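Local structure of plantazolicin methyltransferase BamL (Bacillus amyloliquefaciens subsp. plantarum, 5DLY) at residues 2-16 with 184-198. The protein probably transfers methyl groups from S-adenosylmethionine to the N-terminal amine of desmethylplantazolicin, a step in making the antibiotic plantazolicin. Residues are numbered along the deposited sequence; the frame is centred on the assembly and turned at random.
Sequences IETIVRESEANRIQA and DQYRASLTMEEFKQL. With 5D7 (prop-2-en-1-yl 2-[(1S)-1-amino-4-carbamimidamidobutyl]-1,3-thiazole-4-carboxylate), chain B.
Ala-16 and Ala-188 meet methyl to methyl, CB to CB at 3.5 Å, tighter than usual van der Waals contact, where helix 10-21 comes close to residues 184-188. One turn back, Asn-12 crosses the aliphatic part of Arg-187 at about a right angle, its OD1 lying 3.6 Å from CD. Gln-15 NE2 donates to Asp-184 OD2 (2.8 Å) in a nearly straight bond, leaving in the amide plane but reaching the carboxylate from above, with the two planes 79° apart. Gln-15 gets there with CG anti to the backbone N (chi1 176°) and a bend at chi2. Asp-184 is fixed further by Trp-19, which also donates to OD2, and by a salt bridge from Arg-187 to OD1. At the other end Ile-2 lays CG1 against Leu-198 CB, while its CD1 sits 3.4 Å from Glu-194 O; helices 2-8 and 192-198 cross here at -126°. The contact joins helices 2-8 and 10-21 to two helices that precede strand 209-214 in this Rossmann-like methyltransferase fold. Thr-191 and Glu-194 form a capping box, and Glu-194 OE1 also pairs with Arg-163. Between the two patches Arg-13 holds Val-6 O end-on with NH1 and NH2, spanning the break between its helices, and its NE bonds Phe-136 O. Water 2 links Arg-13 NH1 to Ala-188 O; water 1 joins Asn-12 O to Asp-184 O. Beyond Ala-188 lies the substrate-analogue pocket, where the guanidinium of 5D7 donates through NH1 to Gln-185 O (2.9 Å) and through NH2 to Ser-189 OG (3.0 Å), a hydroxyl that itself donates to Gln-185 O.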
# COMPACT_ATOMS: atom_id res chain seq x y z
N ILE A 2 -17.82 9.45 -7.64
CA ILE A 2 -16.94 8.41 -7.15
C ILE A 2 -17.54 7.71 -5.93
O ILE A 2 -17.32 6.52 -5.73
CB ILE A 2 -15.50 8.95 -6.89
CG1 ILE A 2 -14.50 7.80 -6.64
CG2 ILE A 2 -15.48 9.95 -5.74
CD1 ILE A 2 -14.36 6.81 -7.78
N GLU A 3 -18.33 8.44 -5.13
CA GLU A 3 -19.04 7.86 -3.99
C GLU A 3 -19.91 6.68 -4.41
O GLU A 3 -19.84 5.60 -3.81
CB GLU A 3 -19.85 8.93 -3.25
CG GLU A 3 -20.84 8.40 -2.21
CD GLU A 3 -20.16 7.87 -0.96
OE1 GLU A 3 -19.03 8.30 -0.66
OE2 GLU A 3 -20.77 7.02 -0.26
N THR A 4 -20.73 6.87 -5.44
CA THR A 4 -21.63 5.81 -5.91
C THR A 4 -20.87 4.62 -6.53
O THR A 4 -21.23 3.47 -6.29
CB THR A 4 -22.69 6.32 -6.90
OG1 THR A 4 -23.21 7.58 -6.45
CG2 THR A 4 -23.84 5.32 -6.99
N ILE A 5 -19.82 4.90 -7.31
CA ILE A 5 -18.96 3.84 -7.85
C ILE A 5 -18.41 3.00 -6.70
O ILE A 5 -18.44 1.76 -6.75
CB ILE A 5 -17.80 4.42 -8.69
CG1 ILE A 5 -18.30 4.86 -10.07
CG2 ILE A 5 -16.67 3.39 -8.85
CD1 ILE A 5 -17.43 5.89 -10.75
N VAL A 6 -17.94 3.67 -5.66
CA VAL A 6 -17.43 2.99 -4.46
C VAL A 6 -18.52 2.19 -3.74
O VAL A 6 -18.29 1.05 -3.35
CB VAL A 6 -16.71 3.99 -3.52
CG1 VAL A 6 -16.53 3.40 -2.12
CG2 VAL A 6 -15.37 4.38 -4.12
N ARG A 7 -19.71 2.77 -3.59
CA ARG A 7 -20.81 2.06 -2.92
C ARG A 7 -21.28 0.84 -3.71
O ARG A 7 -21.61 -0.19 -3.12
CB ARG A 7 -22.00 2.99 -2.63
CG ARG A 7 -21.75 4.06 -1.58
CD ARG A 7 -21.88 3.57 -0.14
NE ARG A 7 -20.82 2.65 0.27
CZ ARG A 7 -19.55 3.00 0.50
NH1 ARG A 7 -19.15 4.26 0.36
NH2 ARG A 7 -18.67 2.07 0.85
N GLU A 8 -21.27 0.96 -5.04
CA GLU A 8 -21.78 -0.11 -5.89
C GLU A 8 -20.82 -1.28 -6.05
O GLU A 8 -21.23 -2.38 -6.42
CB GLU A 8 -22.20 0.43 -7.26
CG GLU A 8 -23.54 1.15 -7.24
CD GLU A 8 -24.68 0.29 -6.71
OE1 GLU A 8 -25.11 0.50 -5.56
OE2 GLU A 8 -25.13 -0.62 -7.43
N SER A 9 -19.55 -1.03 -5.74
CA SER A 9 -18.52 -2.08 -5.72
C SER A 9 -18.24 -2.61 -4.31
O SER A 9 -17.34 -3.44 -4.12
CB SER A 9 -17.23 -1.58 -6.38
OG SER A 9 -16.82 -0.32 -5.88
N GLU A 10 -19.02 -2.16 -3.33
CA GLU A 10 -18.82 -2.58 -1.94
C GLU A 10 -18.91 -4.10 -1.74
O GLU A 10 -18.08 -4.68 -1.04
CB GLU A 10 -19.80 -1.84 -1.02
CG GLU A 10 -19.60 -2.11 0.46
CD GLU A 10 -20.59 -1.35 1.31
OE1 GLU A 10 -20.53 -0.10 1.34
OE2 GLU A 10 -21.43 -2.01 1.96
N ALA A 11 -19.90 -4.73 -2.36
CA ALA A 11 -20.07 -6.18 -2.24
C ALA A 11 -18.85 -6.94 -2.75
O ALA A 11 -18.46 -7.95 -2.17
CB ALA A 11 -21.33 -6.64 -2.96
N ASN A 12 -18.24 -6.44 -3.83
CA ASN A 12 -17.02 -7.05 -4.35
C ASN A 12 -15.89 -6.97 -3.33
O ASN A 12 -15.15 -7.94 -3.15
CB ASN A 12 -16.60 -6.39 -5.66
CG ASN A 12 -17.58 -6.64 -6.79
OD1 ASN A 12 -18.26 -7.68 -6.82
ND2 ASN A 12 -17.66 -5.71 -7.72
N ARG A 13 -15.77 -5.83 -2.66
CA ARG A 13 -14.72 -5.61 -1.68
C ARG A 13 -14.93 -6.49 -0.45
O ARG A 13 -13.97 -7.03 0.10
CB ARG A 13 -14.62 -4.13 -1.30
CG ARG A 13 -14.16 -3.24 -2.45
CD ARG A 13 -13.70 -1.88 -1.97
NE ARG A 13 -14.78 -1.18 -1.27
CZ ARG A 13 -15.76 -0.52 -1.88
NH1 ARG A 13 -15.79 -0.42 -3.21
NH2 ARG A 13 -16.69 0.07 -1.15
N ILE A 14 -16.19 -6.65 -0.03
CA ILE A 14 -16.52 -7.56 1.07
C ILE A 14 -16.08 -8.99 0.73
O ILE A 14 -15.49 -9.67 1.57
CB ILE A 14 -18.02 -7.55 1.44
CG1 ILE A 14 -18.51 -6.13 1.77
CG2 ILE A 14 -18.31 -8.55 2.57
CD1 ILE A 14 -17.81 -5.45 2.93
N GLN A 15 -16.36 -9.42 -0.50
CA GLN A 15 -15.98 -10.74 -0.98
C GLN A 15 -14.46 -10.93 -1.02
O GLN A 15 -13.95 -11.97 -0.61
CB GLN A 15 -16.60 -11.03 -2.35
CG GLN A 15 -16.19 -12.35 -3.00
CD GLN A 15 -16.55 -13.57 -2.17
OE1 GLN A 15 -17.48 -13.54 -1.35
NE2 GLN A 15 -15.81 -14.66 -2.36
N ALA A 16 -13.74 -9.91 -1.49
CA ALA A 16 -12.27 -9.97 -1.54
C ALA A 16 -11.69 -10.15 -0.14
O ALA A 16 -10.72 -10.88 0.06
CB ALA A 16 -11.70 -8.71 -2.19
N ASP A 184 -11.43 -12.80 -7.31
CA ASP A 184 -12.07 -11.98 -6.28
C ASP A 184 -11.28 -10.70 -5.97
O ASP A 184 -11.86 -9.63 -5.81
CB ASP A 184 -12.31 -12.77 -5.00
CG ASP A 184 -13.50 -13.71 -5.09
OD1 ASP A 184 -14.28 -13.64 -6.07
OD2 ASP A 184 -13.65 -14.51 -4.15
N GLN A 185 -9.95 -10.82 -5.90
CA GLN A 185 -9.12 -9.65 -5.60
C GLN A 185 -9.21 -8.59 -6.71
O GLN A 185 -9.39 -7.40 -6.42
CB GLN A 185 -7.65 -10.03 -5.34
CG GLN A 185 -7.42 -10.94 -4.13
CD GLN A 185 -8.19 -10.51 -2.89
OE1 GLN A 185 -8.95 -11.29 -2.30
NE2 GLN A 185 -8.00 -9.27 -2.50
N TYR A 186 -9.06 -9.00 -7.96
CA TYR A 186 -9.14 -8.06 -9.08
C TYR A 186 -10.52 -7.45 -9.26
O TYR A 186 -10.63 -6.27 -9.57
CB TYR A 186 -8.63 -8.67 -10.39
CG TYR A 186 -7.12 -8.73 -10.45
CD1 TYR A 186 -6.36 -7.64 -10.89
CD2 TYR A 186 -6.44 -9.89 -10.06
CE1 TYR A 186 -4.97 -7.70 -10.94
CE2 TYR A 186 -5.05 -9.96 -10.10
CZ TYR A 186 -4.33 -8.87 -10.53
OH TYR A 186 -2.95 -8.96 -10.57
N ARG A 187 -11.58 -8.24 -9.03
CA ARG A 187 -12.95 -7.74 -9.15
C ARG A 187 -13.25 -6.63 -8.14
O ARG A 187 -14.03 -5.72 -8.41
CB ARG A 187 -13.96 -8.89 -8.98
CG ARG A 187 -15.33 -8.62 -9.59
CD ARG A 187 -16.39 -9.65 -9.18
NE ARG A 187 -15.99 -11.03 -9.46
CZ ARG A 187 -15.72 -11.94 -8.52
NH1 ARG A 187 -15.82 -11.62 -7.23
NH2 ARG A 187 -15.35 -13.17 -8.87
N ALA A 188 -12.59 -6.69 -6.98
CA ALA A 188 -12.76 -5.68 -5.93
C ALA A 188 -11.94 -4.42 -6.19
O ALA A 188 -12.13 -3.41 -5.51
CB ALA A 188 -12.40 -6.26 -4.57
N SER A 189 -11.04 -4.48 -7.16
CA SER A 189 -10.08 -3.39 -7.37
C SER A 189 -10.67 -2.21 -8.14
O SER A 189 -11.70 -2.35 -8.81
CB SER A 189 -8.85 -3.91 -8.11
OG SER A 189 -8.31 -5.04 -7.45
N LEU A 190 -10.01 -1.06 -8.04
CA LEU A 190 -10.36 0.09 -8.85
C LEU A 190 -9.59 0.05 -10.16
O LEU A 190 -8.57 -0.64 -10.27
CB LEU A 190 -10.04 1.39 -8.11
CG LEU A 190 -10.77 1.63 -6.78
CD1 LEU A 190 -10.18 2.82 -6.05
CD2 LEU A 190 -12.28 1.78 -6.96
N THR A 191 -10.07 0.80 -11.14
CA THR A 191 -9.31 1.07 -12.35
C THR A 191 -8.50 2.34 -12.13
O THR A 191 -8.76 3.11 -11.19
CB THR A 191 -10.22 1.30 -13.57
OG1 THR A 191 -11.08 2.41 -13.31
CG2 THR A 191 -11.05 0.06 -13.87
N MET A 192 -7.52 2.57 -12.99
CA MET A 192 -6.75 3.80 -12.97
C MET A 192 -7.66 5.04 -12.97
O MET A 192 -7.46 5.96 -12.17
CB MET A 192 -5.81 3.84 -14.17
CG MET A 192 -5.03 5.13 -14.29
SD MET A 192 -4.24 5.54 -12.74
CE MET A 192 -2.94 4.31 -12.70
N GLU A 193 -8.63 5.05 -13.87
CA GLU A 193 -9.60 6.14 -13.99
C GLU A 193 -10.33 6.40 -12.67
O GLU A 193 -10.43 7.55 -12.22
CB GLU A 193 -10.60 5.80 -15.10
CG GLU A 193 -11.72 6.79 -15.29
CD GLU A 193 -12.73 6.31 -16.31
OE1 GLU A 193 -13.62 5.50 -15.96
OE2 GLU A 193 -12.63 6.75 -17.48
N GLU A 194 -10.84 5.34 -12.04
CA GLU A 194 -11.59 5.47 -10.78
C GLU A 194 -10.70 5.94 -9.64
O GLU A 194 -11.13 6.74 -8.81
CB GLU A 194 -12.24 4.14 -10.40
CG GLU A 194 -13.38 3.73 -11.31
CD GLU A 194 -13.76 2.27 -11.15
OE1 GLU A 194 -12.99 1.51 -10.52
OE2 GLU A 194 -14.83 1.88 -11.66
N PHE A 195 -9.48 5.42 -9.60
CA PHE A 195 -8.50 5.78 -8.58
C PHE A 195 -8.12 7.25 -8.67
O PHE A 195 -8.05 7.95 -7.65
CB PHE A 195 -7.28 4.86 -8.73
CG PHE A 195 -6.29 4.92 -7.60
CD1 PHE A 195 -6.69 4.91 -6.27
CD2 PHE A 195 -4.93 4.92 -7.88
CE1 PHE A 195 -5.75 4.94 -5.24
CE2 PHE A 195 -3.98 4.94 -6.86
CZ PHE A 195 -4.40 4.95 -5.53
N LYS A 196 -7.90 7.73 -9.90
CA LYS A 196 -7.60 9.14 -10.15
C LYS A 196 -8.72 10.05 -9.66
O LYS A 196 -8.45 11.07 -9.00
CB LYS A 196 -7.35 9.39 -11.65
CG LYS A 196 -5.94 9.10 -12.14
CD LYS A 196 -5.73 9.72 -13.51
CE LYS A 196 -4.26 9.72 -13.93
NZ LYS A 196 -3.98 8.83 -15.09
N GLN A 197 -9.96 9.67 -9.96
CA GLN A 197 -11.12 10.42 -9.51
C GLN A 197 -11.21 10.47 -7.98
O GLN A 197 -11.47 11.52 -7.40
CB GLN A 197 -12.41 9.84 -10.10
CG GLN A 197 -13.63 10.75 -9.94
CD GLN A 197 -13.40 12.18 -10.42
OE1 GLN A 197 -12.92 12.41 -11.54
NE2 GLN A 197 -13.73 13.14 -9.58
N LEU A 198 -10.96 9.32 -7.34
CA LEU A 198 -10.98 9.25 -5.88
C LEU A 198 -9.94 10.19 -5.25
O LEU A 198 -10.26 10.93 -4.31
CB LEU A 198 -10.77 7.80 -5.40
CG LEU A 198 -11.10 7.46 -3.94
CD1 LEU A 198 -11.49 5.99 -3.81
CD2 LEU A 198 -9.95 7.80 -2.99
O9 5D7 B . 0.10 -7.61 -5.67
C6 5D7 B . -0.55 -8.59 -6.01
O7 5D7 B . -0.32 -9.24 -7.28
C8 5D7 B . 0.59 -8.70 -8.24
C2 5D7 B . -1.59 -9.17 -5.13
N3 5D7 B . -1.75 -8.77 -3.84
C4 5D7 B . -2.73 -9.39 -3.16
S5 5D7 B . -3.47 -10.56 -4.21
C1 5D7 B . -2.46 -10.18 -5.55
CA 5D7 B . -3.18 -9.24 -1.77
N 5D7 B . -2.22 -8.39 -1.08
CB 5D7 B . -4.59 -8.64 -1.68
CG 5D7 B . -4.89 -7.47 -2.63
CD 5D7 B . -5.92 -6.55 -1.99
NE 5D7 B . -6.30 -5.52 -2.95
CZ 5D7 B . -7.25 -5.57 -3.88
NH2 5D7 B . -7.44 -4.57 -4.63
NH1 5D7 B . -7.99 -6.60 -4.01
C3 5D7 B . 0.55 -9.57 -9.47
C5 5D7 B . 1.63 -9.77 -10.19
O HOH W 1 -14.57 -9.66 -5.42
O HOH W 2 -13.82 -1.22 -5.31